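Glycoside hydrolase family protein (Novosphingobium sp. PP1Y, PDB 6Q2F) probably hydrolyses alpha-L-rhamnosidic bonds, releasing L-rhamnose from glycosides, as the alpha-L-rhamnosidase RHA-P. Local coordinates at residues N909-Q915 against L954-E960; W653-P657 against Q704-A708; P179-L183 against S312-T316. All blocks are in the same frame, centred on the assembly; numbering follows the deposited sequence.

Contact 1. Residues N909-Q915 against L954-E960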
ATOM      1  N   ASN A 909      -8.465  12.828 -18.238  1.00 33.99           N
ATOM      2  CA  ASN A 909      -9.916  12.974 -18.184  1.00 33.36           C
ATOM      3  C   ASN A 909     -10.490  11.691 -17.603  1.00 39.18           C
ATOM      4  O   ASN A 909     -10.691  10.700 -18.307  1.00 38.25           O
ATOM      5  CB  ASN A 909     -10.493  13.268 -19.565  1.00 31.18           C
ATOM      6  CG  ASN A 909     -11.995  13.106 -19.608  1.00 38.00           C
ATOM      7  OD1 ASN A 909     -12.680  13.354 -18.625  1.00 35.94           O
ATOM      8  ND2 ASN A 909     -12.520  12.687 -20.765  1.00 40.11           N
ATOM      9  N   GLN A 910     -10.775  11.711 -16.302  1.00 37.08           N
ATOM     10  CA  GLN A 910     -11.281  10.519 -15.629  1.00 39.69           C
ATOM     11  C   GLN A 910     -12.773  10.321 -15.844  1.00 41.82           C
ATOM     12  O   GLN A 910     -13.523  10.122 -14.881  1.00 42.12           O
ATOM     13  CB  GLN A 910     -10.996  10.586 -14.136  1.00 36.82           C
ATOM     14  CG  GLN A 910      -9.538  10.522 -13.815  1.00 40.24           C
ATOM     15  CD  GLN A 910      -9.284  10.579 -12.320  1.00 43.76           C
ATOM     16  OE1 GLN A 910     -10.128  11.021 -11.543  1.00 45.06           O
ATOM     17  NE2 GLN A 910      -8.129  10.087 -11.912  1.00 33.85           N
ATOM     18  N   GLN A 911     -13.201  10.387 -17.087  1.00 37.48           N
ATOM     19  CA  GLN A 911     -14.595  10.191 -17.390  1.00 42.75           C
ATOM     20  C   GLN A 911     -14.766   9.531 -18.730  1.00 43.17           C
ATOM     21  O   GLN A 911     -13.980   9.752 -19.612  1.00 42.65           O
ATOM     22  CB  GLN A 911     -15.321  11.522 -17.401  1.00 38.80           C
ATOM     23  CG  GLN A 911     -15.711  12.043 -16.040  1.00 43.32           C
ATOM     24  CD  GLN A 911     -14.643  12.887 -15.381  1.00 49.67           C
ATOM     25  OE1 GLN A 911     -13.702  13.309 -16.009  1.00 41.92           O
ATOM     26  NE2 GLN A 911     -14.798  13.112 -14.114  1.00 44.54           N
ATOM     27  N   GLU A 912     -15.806   8.730 -18.885  1.00 44.61           N
ATOM     28  CA  GLU A 912     -16.085   8.145 -20.192  1.00 45.59           C
ATOM     29  C   GLU A 912     -16.464   9.213 -21.211  1.00 41.99           C
ATOM     30  O   GLU A 912     -16.128   9.076 -22.391  1.00 43.66           O
ATOM     31  CB  GLU A 912     -17.182   7.084 -20.087  1.00 52.90           C
ATOM     32  CG  GLU A 912     -16.659   5.748 -19.564  1.00 60.26           C
ATOM     33  CD  GLU A 912     -17.760   4.753 -19.258  1.00 61.03           C
ATOM     34  OE1 GLU A 912     -18.605   5.048 -18.387  1.00 64.03           O
ATOM     35  OE2 GLU A 912     -17.773   3.678 -19.895  1.00 63.82           O
ATOM     36  N   ALA A 913     -17.137  10.278 -20.783  1.00 42.16           N
ATOM     37  CA  ALA A 913     -17.560  11.328 -21.706  1.00 46.92           C
ATOM     38  C   ALA A 913     -16.390  12.219 -22.105  1.00 46.44           C
ATOM     39  O   ALA A 913     -15.643  12.707 -21.252  1.00 50.50           O
ATOM     40  CB  ALA A 913     -18.662  12.185 -21.084  1.00 41.47           C
ATOM     41  N   ALA A 914     -16.245  12.434 -23.408  1.00 38.64           N
ATOM     42  CA  ALA A 914     -15.286  13.400 -23.914  1.00 40.15           C
ATOM     43  C   ALA A 914     -15.563  14.778 -23.319  1.00 42.86           C
ATOM     44  O   ALA A 914     -16.697  15.110 -22.970  1.00 41.68           O
ATOM     45  CB  ALA A 914     -15.356  13.476 -25.440  1.00 33.71           C
ATOM     46  N   GLN A 915     -14.507  15.580 -23.194  1.00 41.91           N
ATOM     47  CA  GLN A 915     -14.606  16.942 -22.688  1.00 36.52           C
ATOM     48  C   GLN A 915     -13.926  17.899 -23.653  1.00 38.50           C
ATOM     49  O   GLN A 915     -12.890  17.576 -24.243  1.00 38.53           O
ATOM     50  CB  GLN A 915     -13.961  17.076 -21.290  1.00 41.25           C
ATOM     51  CG  GLN A 915     -14.435  16.031 -20.289  1.00 44.69           C
ATOM     52  CD  GLN A 915     -15.897  16.211 -19.931  1.00 50.62           C
ATOM     53  OE1 GLN A 915     -16.354  17.322 -19.667  1.00 50.71           O
ATOM     54  NE2 GLN A 915     -16.647  15.109 -19.932  1.00 51.20           N
ATOM     55  N   LEU A 954      -8.622  22.532 -25.090  1.00 33.83           N
ATOM     56  CA  LEU A 954      -8.293  21.118 -25.190  1.00 37.09           C
ATOM     57  C   LEU A 954      -9.547  20.314 -25.458  1.00 36.90           C
ATOM     58  O   LEU A 954     -10.596  20.555 -24.852  1.00 45.21           O
ATOM     59  CB  LEU A 954      -7.637  20.586 -23.909  1.00 35.58           C
ATOM     60  CG  LEU A 954      -6.199  20.995 -23.611  1.00 40.02           C
ATOM     61  CD1 LEU A 954      -5.775  20.301 -22.343  1.00 47.38           C
ATOM     62  CD2 LEU A 954      -5.284  20.605 -24.758  1.00 39.42           C
ATOM     63  N   HIS A 955      -9.429  19.353 -26.357  1.00 37.37           N
ATOM     64  CA  HIS A 955     -10.421  18.302 -26.465  1.00 38.08           C
ATOM     65  C   HIS A 955      -9.810  17.052 -25.868  1.00 40.21           C
ATOM     66  O   HIS A 955      -8.693  16.673 -26.225  1.00 47.88           O
ATOM     67  CB  HIS A 955     -10.849  18.031 -27.905  1.00 36.49           C
ATOM     68  CG  HIS A 955     -11.810  16.892 -28.009  1.00 49.61           C
ATOM     69  ND1 HIS A 955     -13.166  17.053 -27.827  1.00 49.56           N
ATOM     70  CD2 HIS A 955     -11.605  15.565 -28.196  1.00 46.79           C
ATOM     71  CE1 HIS A 955     -13.761  15.879 -27.945  1.00 58.36           C
ATOM     72  NE2 HIS A 955     -12.838  14.960 -28.165  1.00 54.06           N
ATOM     73  N   LEU A 956     -10.535  16.420 -24.962  1.00 38.97           N
ATOM     74  CA  LEU A 956     -10.077  15.190 -24.339  1.00 40.49           C
ATOM     75  C   LEU A 956     -11.099  14.100 -24.622  1.00 39.61           C
ATOM     76  O   LEU A 956     -12.274  14.247 -24.275  1.00 35.27           O
ATOM     77  CB  LEU A 956      -9.879  15.394 -22.836  1.00 40.11           C
ATOM     78  CG  LEU A 956      -8.697  16.299 -22.477  1.00 35.43           C
ATOM     79  CD1 LEU A 956      -8.646  16.573 -20.971  1.00 37.21           C
ATOM     80  CD2 LEU A 956      -7.403  15.658 -22.950  1.00 35.40           C
ATOM     81  N   ASP A 957     -10.663  13.028 -25.275  1.00 35.93           N
ATOM     82  CA  ASP A 957     -11.538  11.876 -25.405  1.00 38.46           C
ATOM     83  C   ASP A 957     -11.797  11.288 -24.021  1.00 42.10           C
ATOM     84  O   ASP A 957     -11.088  11.582 -23.049  1.00 45.39           O
ATOM     85  CB  ASP A 957     -10.920  10.814 -26.318  1.00 41.00           C
ATOM     86  CG  ASP A 957     -10.630  11.328 -27.710  1.00 45.77           C
ATOM     87  OD1 ASP A 957     -11.488  12.063 -28.260  1.00 48.15           O
ATOM     88  OD2 ASP A 957      -9.551  10.993 -28.252  1.00 45.85           O
ATOM     89  N   GLY A 958     -12.826  10.449 -23.932  1.00 36.67           N
ATOM     90  CA  GLY A 958     -13.047   9.725 -22.694  1.00 40.16           C
ATOM     91  C   GLY A 958     -11.796   8.974 -22.265  1.00 38.10           C
ATOM     92  O   GLY A 958     -11.165   8.295 -23.082  1.00 37.27           O
ATOM     93  N   ASP A 959     -11.403   9.121 -21.003  1.00 32.29           N
ATOM     94  CA  ASP A 959     -10.206   8.475 -20.459  1.00 39.45           C
ATOM     95  C   ASP A 959      -8.927   8.892 -21.183  1.00 39.80           C
ATOM     96  O   ASP A 959      -7.893   8.232 -21.044  1.00 36.29           O
ATOM     97  CB  ASP A 959     -10.321   6.944 -20.475  1.00 38.14           C
ATOM     98  CG  ASP A 959     -11.440   6.426 -19.599  1.00 46.52           C
ATOM     99  OD1 ASP A 959     -11.766   7.067 -18.580  1.00 49.13           O
ATOM    100  OD2 ASP A 959     -11.989   5.349 -19.930  1.00 55.57           O
ATOM    101  N   GLU A 960      -8.945   9.963 -21.969  1.00 37.52           N
ATOM    102  CA  GLU A 960      -7.703  10.384 -22.593  1.00 37.89           C
ATOM    103  C   GLU A 960      -6.733  10.920 -21.545  1.00 40.54           C
ATOM    104  O   GLU A 960      -7.119  11.616 -20.598  1.00 30.67           O
ATOM    105  CB  GLU A 960      -7.926  11.452 -23.661  1.00 34.33           C
ATOM    106  CG  GLU A 960      -6.617  11.793 -24.389  1.00 37.47           C
ATOM    107  CD  GLU A 960      -6.808  12.762 -25.538  1.00 48.06           C
ATOM    108  OE1 GLU A 960      -7.972  13.065 -25.857  1.00 50.57           O
ATOM    109  OE2 GLU A 960      -5.793  13.219 -26.105  1.00 46.00           O
TER
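Two strand connections lie side by side at the end of an antiparallel beta sheet: 909-915 leads from strand 902-908 to strand 915-921, while 954-960 turns from strand 949-956 into strand 961-967. Pairing begins where Gln915 faces Leu956 as an antiparallel hydrogen-bonded pair, Gln915 N giving to Leu956 O (2.8 Å) and Leu956 N to Gln915 O (2.7 Å). Beyond this pair the chain bends into a type II beta turn from Asp957 to Glu960, closed by Glu960 N on Asp957 O (2.9 Å). Gly958 suits its second position because an ideal CB would fall only 2.0 Å from Glu912 O; bare, its CA sits 3.2 Å from that oxygen. Asp959, with positive phi, follows, and its N donates to Gln911 O (3.0 Å). Its carboxylate forms a salt bridge with Arg614. Asn909 is buried, and its amide spans both connections, ND2 giving to Asp957 O (2.9 Å) and to Ala913 O within its own loop (3.2 Å), a task needing two N-H groups on one short side chain. At the far end, Asn909 N donates to Glu960 O (3.0 Å).

Contact 2. Residues W653-P657 against Q704-A708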
ATOM      1  N   TRP A 653      -7.691 -13.869 -17.508  1.00 36.88           N
ATOM      2  CA  TRP A 653      -7.292 -13.412 -18.843  1.00 33.20           C
ATOM      3  C   TRP A 653      -8.290 -12.422 -19.442  1.00 36.81           C
ATOM      4  O   TRP A 653      -8.404 -12.288 -20.662  1.00 39.98           O
ATOM      5  CB  TRP A 653      -7.059 -14.601 -19.782  1.00 31.73           C
ATOM      6  CG  TRP A 653      -5.788 -15.339 -19.410  1.00 30.03           C
ATOM      7  CD1 TRP A 653      -4.526 -15.065 -19.858  1.00 25.83           C
ATOM      8  CD2 TRP A 653      -5.655 -16.433 -18.483  1.00 26.17           C
ATOM      9  NE1 TRP A 653      -3.625 -15.924 -19.280  1.00 33.13           N
ATOM     10  CE2 TRP A 653      -4.289 -16.770 -18.431  1.00 31.59           C
ATOM     11  CE3 TRP A 653      -6.562 -17.165 -17.707  1.00 32.66           C
ATOM     12  CZ2 TRP A 653      -3.801 -17.800 -17.619  1.00 30.62           C
ATOM     13  CZ3 TRP A 653      -6.074 -18.183 -16.893  1.00 31.67           C
ATOM     14  CH2 TRP A 653      -4.707 -18.489 -16.855  1.00 32.25           C
ATOM     15  N   ALA A 654      -8.979 -11.664 -18.588  1.00 31.98           N
ATOM     16  CA  ALA A 654     -10.032 -10.762 -19.041  1.00 42.17           C
ATOM     17  C   ALA A 654      -9.540  -9.328 -19.267  1.00 41.00           C
ATOM     18  O   ALA A 654     -10.278  -8.369 -19.014  1.00 46.08           O
ATOM     19  CB  ALA A 654     -11.199 -10.803 -18.056  1.00 41.38           C
ATOM     20  N   PHE A 655      -8.326  -9.149 -19.772  1.00 30.99           N
ATOM     21  CA  PHE A 655      -7.806  -7.802 -19.963  1.00 30.19           C
ATOM     22  C   PHE A 655      -6.995  -7.701 -21.242  1.00 31.58           C
ATOM     23  O   PHE A 655      -6.119  -8.524 -21.509  1.00 29.39           O
ATOM     24  CB  PHE A 655      -6.909  -7.355 -18.771  1.00 29.78           C
ATOM     25  CG  PHE A 655      -7.572  -7.440 -17.438  1.00 36.44           C
ATOM     26  CD1 PHE A 655      -7.513  -8.617 -16.694  1.00 35.35           C
ATOM     27  CD2 PHE A 655      -8.234  -6.335 -16.909  1.00 30.06           C
ATOM     28  CE1 PHE A 655      -8.112  -8.691 -15.428  1.00 38.27           C
ATOM     29  CE2 PHE A 655      -8.837  -6.392 -15.647  1.00 34.16           C
ATOM     30  CZ  PHE A 655      -8.775  -7.567 -14.902  1.00 35.83           C
ATOM     31  N   ALA A 656      -7.302  -6.682 -22.012  1.00 34.30           N
ATOM     32  CA  ALA A 656      -6.482  -6.187 -23.096  1.00 35.72           C
ATOM     33  C   ALA A 656      -6.104  -4.762 -22.721  1.00 32.14           C
ATOM     34  O   ALA A 656      -6.688  -4.198 -21.791  1.00 27.41           O
ATOM     35  CB  ALA A 656      -7.239  -6.227 -24.431  1.00 24.75           C
ATOM     36  N   PRO A 657      -5.121  -4.153 -23.392  1.00 31.50           N
ATOM     37  CA  PRO A 657      -4.703  -2.797 -22.989  1.00 32.99           C
ATOM     38  C   PRO A 657      -5.856  -1.810 -22.931  1.00 33.53           C
ATOM     39  O   PRO A 657      -5.844  -0.897 -22.095  1.00 32.60           O
ATOM     40  CB  PRO A 657      -3.676  -2.427 -24.063  1.00 32.60           C
ATOM     41  CG  PRO A 657      -3.113  -3.754 -24.487  1.00 35.28           C
ATOM     42  CD  PRO A 657      -4.286  -4.681 -24.488  1.00 28.74           C
ATOM     43  N   GLN A 704       2.621 -16.115 -23.056  1.00 28.29           N
ATOM     44  CA  GLN A 704       1.456 -16.906 -23.420  1.00 29.60           C
ATOM     45  C   GLN A 704       0.185 -16.070 -23.546  1.00 33.21           C
ATOM     46  O   GLN A 704      -0.823 -16.582 -24.039  1.00 34.29           O
ATOM     47  CB  GLN A 704       1.232 -18.018 -22.376  1.00 33.71           C
ATOM     48  CG  GLN A 704       2.390 -19.011 -22.216  1.00 28.81           C
ATOM     49  CD  GLN A 704       2.582 -19.921 -23.419  1.00 34.46           C
ATOM     50  OE1 GLN A 704       2.672 -19.475 -24.554  1.00 47.75           O
ATOM     51  NE2 GLN A 704       2.657 -21.213 -23.160  1.00 33.70           N
ATOM     52  N   GLU A 705       0.184 -14.807 -23.087  1.00 30.79           N
ATOM     53  CA  GLU A 705      -0.988 -13.961 -23.298  1.00 33.34           C
ATOM     54  C   GLU A 705      -1.354 -13.946 -24.781  1.00 35.18           C
ATOM     55  O   GLU A 705      -0.480 -13.999 -25.649  1.00 32.06           O
ATOM     56  CB  GLU A 705      -0.717 -12.539 -22.774  1.00 30.33           C
ATOM     57  CG  GLU A 705      -1.886 -11.528 -22.871  1.00 31.06           C
ATOM     58  CD  GLU A 705      -3.168 -11.982 -22.176  1.00 36.60           C
ATOM     59  OE1 GLU A 705      -3.889 -12.835 -22.739  1.00 39.17           O
ATOM     60  OE2 GLU A 705      -3.479 -11.477 -21.078  1.00 38.60           O
ATOM     61  N   SER A 706      -2.657 -13.904 -25.073  1.00 29.40           N
ATOM     62  CA  SER A 706      -3.098 -14.018 -26.465  1.00 33.92           C
ATOM     63  C   SER A 706      -2.558 -12.871 -27.316  1.00 38.00           C
ATOM     64  O   SER A 706      -2.115 -13.080 -28.451  1.00 36.35           O
ATOM     65  CB  SER A 706      -4.627 -14.072 -26.538  1.00 31.99           C
ATOM     66  OG  SER A 706      -5.216 -13.099 -25.701  1.00 41.10           O
ATOM     67  N   TRP A 707      -2.547 -11.656 -26.772  1.00 30.71           N
ATOM     68  CA  TRP A 707      -2.030 -10.496 -27.484  1.00 31.03           C
ATOM     69  C   TRP A 707      -0.572 -10.201 -27.136  1.00 34.90           C
ATOM     70  O   TRP A 707      -0.095  -9.083 -27.379  1.00 28.87           O
ATOM     71  CB  TRP A 707      -2.911  -9.274 -27.199  1.00 29.14           C
ATOM     72  CG  TRP A 707      -3.223  -9.069 -25.738  1.00 30.19           C
ATOM     73  CD1 TRP A 707      -4.217  -9.677 -25.022  1.00 31.38           C
ATOM     74  CD2 TRP A 707      -2.555  -8.185 -24.825  1.00 27.96           C
ATOM     75  NE1 TRP A 707      -4.202  -9.234 -23.713  1.00 26.35           N
ATOM     76  CE2 TRP A 707      -3.194  -8.315 -23.570  1.00 25.73           C
ATOM     77  CE3 TRP A 707      -1.490  -7.289 -24.949  1.00 29.52           C
ATOM     78  CZ2 TRP A 707      -2.795  -7.583 -22.438  1.00 28.50           C
ATOM     79  CZ3 TRP A 707      -1.098  -6.564 -23.834  1.00 32.68           C
ATOM     80  CH2 TRP A 707      -1.750  -6.720 -22.585  1.00 26.30           C
ATOM     81  N   ALA A 708       0.144 -11.189 -26.592  1.00 32.81           N
ATOM     82  CA  ALA A 708       1.481 -10.935 -26.063  1.00 23.90           C
ATOM     83  C   ALA A 708       2.433 -10.437 -27.141  1.00 29.64           C
ATOM     84  O   ALA A 708       3.260  -9.553 -26.887  1.00 30.69           O
ATOM     85  CB  ALA A 708       2.040 -12.196 -25.419  1.00 25.21           C
TER
HETATM   86  O   HOH W   1      -5.542 -10.768 -19.972  1.00 31.08           O
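Gln704 opens the segment with bonds away from 653-657, its carbonyl accepting from Trp1098 NE1 and its NE2 giving to Asp686 O. Glu705 then reaches across to 653-657. Its OE1 receives Ser706 N (2.8 Å) and lies 3.7 Å from Trp653 CD1, at the edge of that indole, where the hydrogen on CD1 points at the carboxylate. Its OE2 accepts a short 2.4 Å hydrogen bond from a water that also donates to Phe655 O (2.8 Å), so an acceptor on each segment is served by one water. Ser706 turns to another partner, OG bonding with Asn1096 O. Trp707 makes the main direct contact: NE1 donates to Phe655 O (3.0 Å), and the flat indole carries Pro657 on its face, CD standing 3.6 Å from the six-membered ring centroid in a CH-pi contact almost along the normal. Ala708 N bonds Glu705 O (3.0 Å), closing the type I beta turn that presents both Glu705 and Trp707. Segment 653-657 follows strand 642-649 of a closed ring of eight parallel strands, as in a (beta/alpha)8 barrel, and 704-708 comes after the last, 674-677, beyond strand 697-698; Leu1057, touching Pro657 and Trp707, belongs to the C-terminal galactose-binding-like region. With Phe655 O taking both an indole and a water proton, and an aromatic face meeting a rigid proline, the contact depends on directional bonds as well as apolar packing.

Contact 3. Residues P179-L183 against S312-T316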
ATOM      1  N   PRO A 179       0.488 -14.646  20.037  1.00 37.76           N
ATOM      2  CA  PRO A 179       0.325 -13.185  19.971  1.00 32.89           C
ATOM      3  C   PRO A 179       0.278 -12.489  21.326  1.00 41.03           C
ATOM      4  O   PRO A 179       0.470 -11.269  21.400  1.00 35.79           O
ATOM      5  CB  PRO A 179      -1.011 -13.023  19.231  1.00 33.96           C
ATOM      6  CG  PRO A 179      -1.793 -14.244  19.629  1.00 30.43           C
ATOM      7  CD  PRO A 179      -0.768 -15.357  19.726  1.00 34.08           C
ATOM      8  N   PHE A 180      -0.087 -13.206  22.374  1.00 38.94           N
ATOM      9  CA  PHE A 180      -0.224 -12.588  23.669  1.00 38.48           C
ATOM     10  C   PHE A 180      -0.208 -13.579  24.810  1.00 41.38           C
ATOM     11  O   PHE A 180      -0.927 -14.536  24.773  1.00 37.34           O
ATOM     12  CB  PHE A 180      -1.537 -11.859  23.648  1.00 32.66           C
ATOM     13  CG  PHE A 180      -1.884 -11.183  24.907  1.00 35.18           C
ATOM     14  CD1 PHE A 180      -2.551 -11.850  25.889  1.00 34.22           C
ATOM     15  CD2 PHE A 180      -1.587  -9.867  25.084  1.00 38.54           C
ATOM     16  CE1 PHE A 180      -2.891 -11.222  27.038  1.00 34.76           C
ATOM     17  CE2 PHE A 180      -1.916  -9.225  26.238  1.00 34.55           C
ATOM     18  CZ  PHE A 180      -2.573  -9.905  27.217  1.00 34.58           C
ATOM     19  N   GLN A 181       0.611 -13.340  25.813  1.00 35.25           N
ATOM     20  CA  GLN A 181       0.683 -14.199  26.976  1.00 37.37           C
ATOM     21  C   GLN A 181       0.761 -15.670  26.618  1.00 39.81           C
ATOM     22  O   GLN A 181       1.690 -16.118  26.008  1.00 39.17           O
ATOM     23  CB  GLN A 181      -0.373 -13.871  28.026  1.00 37.33           C
ATOM     24  CG  GLN A 181      -0.211 -12.532  28.705  1.00 38.18           C
ATOM     25  CD  GLN A 181       0.928 -12.499  29.688  1.00 41.12           C
ATOM     26  OE1 GLN A 181       2.022 -12.798  29.359  1.00 38.08           O
ATOM     27  NE2 GLN A 181       0.639 -12.164  30.904  1.00 37.49           N
ATOM     28  N   THR A 182      -0.239 -16.416  27.049  1.00 37.04           N
ATOM     29  CA  THR A 182      -0.329 -17.834  26.789  1.00 41.11           C
ATOM     30  C   THR A 182      -0.992 -18.239  25.483  1.00 47.45           C
ATOM     31  O   THR A 182      -1.029 -19.389  25.187  1.00 44.56           O
ATOM     32  CB  THR A 182      -1.126 -18.555  27.893  1.00 40.53           C
ATOM     33  OG1 THR A 182      -2.356 -17.892  28.102  1.00 52.34           O
ATOM     34  CG2 THR A 182      -0.406 -18.545  29.154  1.00 38.91           C
ATOM     35  N   LEU A 183      -1.512 -17.304  24.718  1.00 41.53           N
ATOM     36  CA  LEU A 183      -2.237 -17.634  23.497  1.00 40.97           C
ATOM     37  C   LEU A 183      -1.327 -18.292  22.465  1.00 42.59           C
ATOM     38  O   LEU A 183      -0.180 -17.885  22.264  1.00 44.90           O
ATOM     39  CB  LEU A 183      -2.870 -16.370  22.902  1.00 37.94           C
ATOM     40  CG  LEU A 183      -3.981 -15.750  23.748  1.00 39.43           C
ATOM     41  CD1 LEU A 183      -4.664 -14.630  22.972  1.00 31.54           C
ATOM     42  CD2 LEU A 183      -4.985 -16.835  24.151  1.00 38.62           C
ATOM     43  N   SER A 312     -10.865  -9.184  19.372  1.00 41.20           N
ATOM     44  CA  SER A 312      -9.817  -9.473  18.441  1.00 37.22           C
ATOM     45  C   SER A 312      -9.105 -10.717  18.833  1.00 35.42           C
ATOM     46  O   SER A 312      -9.537 -11.423  19.691  1.00 38.99           O
ATOM     47  CB  SER A 312      -8.821  -8.324  18.422  1.00 39.54           C
ATOM     48  OG  SER A 312      -8.021  -8.308  19.570  1.00 43.61           O
ATOM     49  N   ASN A 313      -7.979 -10.947  18.193  1.00 37.98           N
ATOM     50  CA  ASN A 313      -7.134 -12.079  18.452  1.00 37.84           C
ATOM     51  C   ASN A 313      -6.431 -12.010  19.788  1.00 42.56           C
ATOM     52  O   ASN A 313      -5.803 -12.930  20.178  1.00 44.01           O
ATOM     53  CB  ASN A 313      -6.173 -12.355  17.310  1.00 39.14           C
ATOM     54  CG  ASN A 313      -5.050 -11.358  17.233  1.00 41.24           C
ATOM     55  OD1 ASN A 313      -5.281 -10.184  17.309  1.00 48.36           O
ATOM     56  ND2 ASN A 313      -3.846 -11.832  17.089  1.00 31.81           N
ATOM     57  N   VAL A 314      -6.523 -10.892  20.472  1.00 40.64           N
ATOM     58  CA  VAL A 314      -5.940 -10.767  21.795  1.00 39.29           C
ATOM     59  C   VAL A 314      -7.005 -10.249  22.724  1.00 40.07           C
ATOM     60  O   VAL A 314      -7.976  -9.736  22.269  1.00 44.29           O
ATOM     61  CB  VAL A 314      -4.707  -9.886  21.838  1.00 45.03           C
ATOM     62  CG1 VAL A 314      -3.612 -10.507  21.023  1.00 36.59           C
ATOM     63  CG2 VAL A 314      -5.053  -8.489  21.395  1.00 43.15           C
ATOM     64  N   PRO A 315      -6.837 -10.399  24.018  1.00 37.59           N
ATOM     65  CA  PRO A 315      -7.896  -9.958  24.931  1.00 36.53           C
ATOM     66  C   PRO A 315      -8.193  -8.474  24.775  1.00 37.95           C
ATOM     67  O   PRO A 315      -7.406  -7.712  24.219  1.00 37.23           O
ATOM     68  CB  PRO A 315      -7.329 -10.276  26.320  1.00 34.30           C
ATOM     69  CG  PRO A 315      -6.333 -11.355  26.082  1.00 34.36           C
ATOM     70  CD  PRO A 315      -5.749 -11.086  24.740  1.00 34.00           C
ATOM     71  N   THR A 316      -9.358  -8.067  25.276  1.00 35.73           N
ATOM     72  CA  THR A 316      -9.778  -6.670  25.274  1.00 41.23           C
ATOM     73  C   THR A 316     -10.081  -6.254  26.704  1.00 45.01           C
ATOM     74  O   THR A 316     -10.917  -6.872  27.368  1.00 47.44           O
ATOM     75  CB  THR A 316     -11.008  -6.450  24.391  1.00 39.30           C
ATOM     76  OG1 THR A 316     -10.684  -6.744  23.026  1.00 43.09           O
ATOM     77  CG2 THR A 316     -11.473  -5.009  24.489  1.00 34.33           C
TER
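Van der Waals packing, mostly apolar, joins these two loops, with no hydrogen bond between them. The first is a type II' beta turn, Leu183 N bonding to Phe180 O (2.8 Å), with Gln181 second at positive phi (47°, psi -118°), most often taken by glycine. The turn brings Phe180 and Leu183 together, and Pro315 fills the notch between them: its CD lies over the Phe180 ring, 3.8 Å from the centroid in a CH-pi contact, and 4.1 Å from Leu183 CD1. Beside it the branched Val314 fits a second hollow, CG1 resting 3.6 Å from Phe180 CB and 4.0 Å from Pro179 CB. Asn313 borders the exposed margin, ND2 3.7 Å from Pro179 CB, while its carbonyl O meets Leu183 CD1 at 3.5 Å. Compact, rigid prolines suit such close surfaces. Segment 312-316 crosses from strand 303-308 to strand 316-325, between the two antiparallel sheets of a beta domain; strand 268-277 touches Leu183 and Pro315, while helix 382-385 meets Phe180 and Pro315.

In the fold
Along the chain contact 3 comes first, then contact 2, then contact 1, each closing before the next opens. Contacts 1 and 2 are neighbours, with centres 25 Å apart and nearest atoms about 9 Å apart, and share helix 657-670: segment 653-657 runs into it, while Gln910 packs on its Leu666 and Val669 and Asp959 O bonds its Lys661. The same helix thus meets the antiparallel domain of contact 1. Contact 3 lies far off, its centre 46 Å from that of contact 2 and 52 Å from that of contact 1. Strand 642-649, which leads into contact 2, carries Glu644 of the sodium site. Contact 2 thus belongs to the barrel, while contacts 1 and 3 lie in beta-sheet regions on opposite sides of the chain's centre.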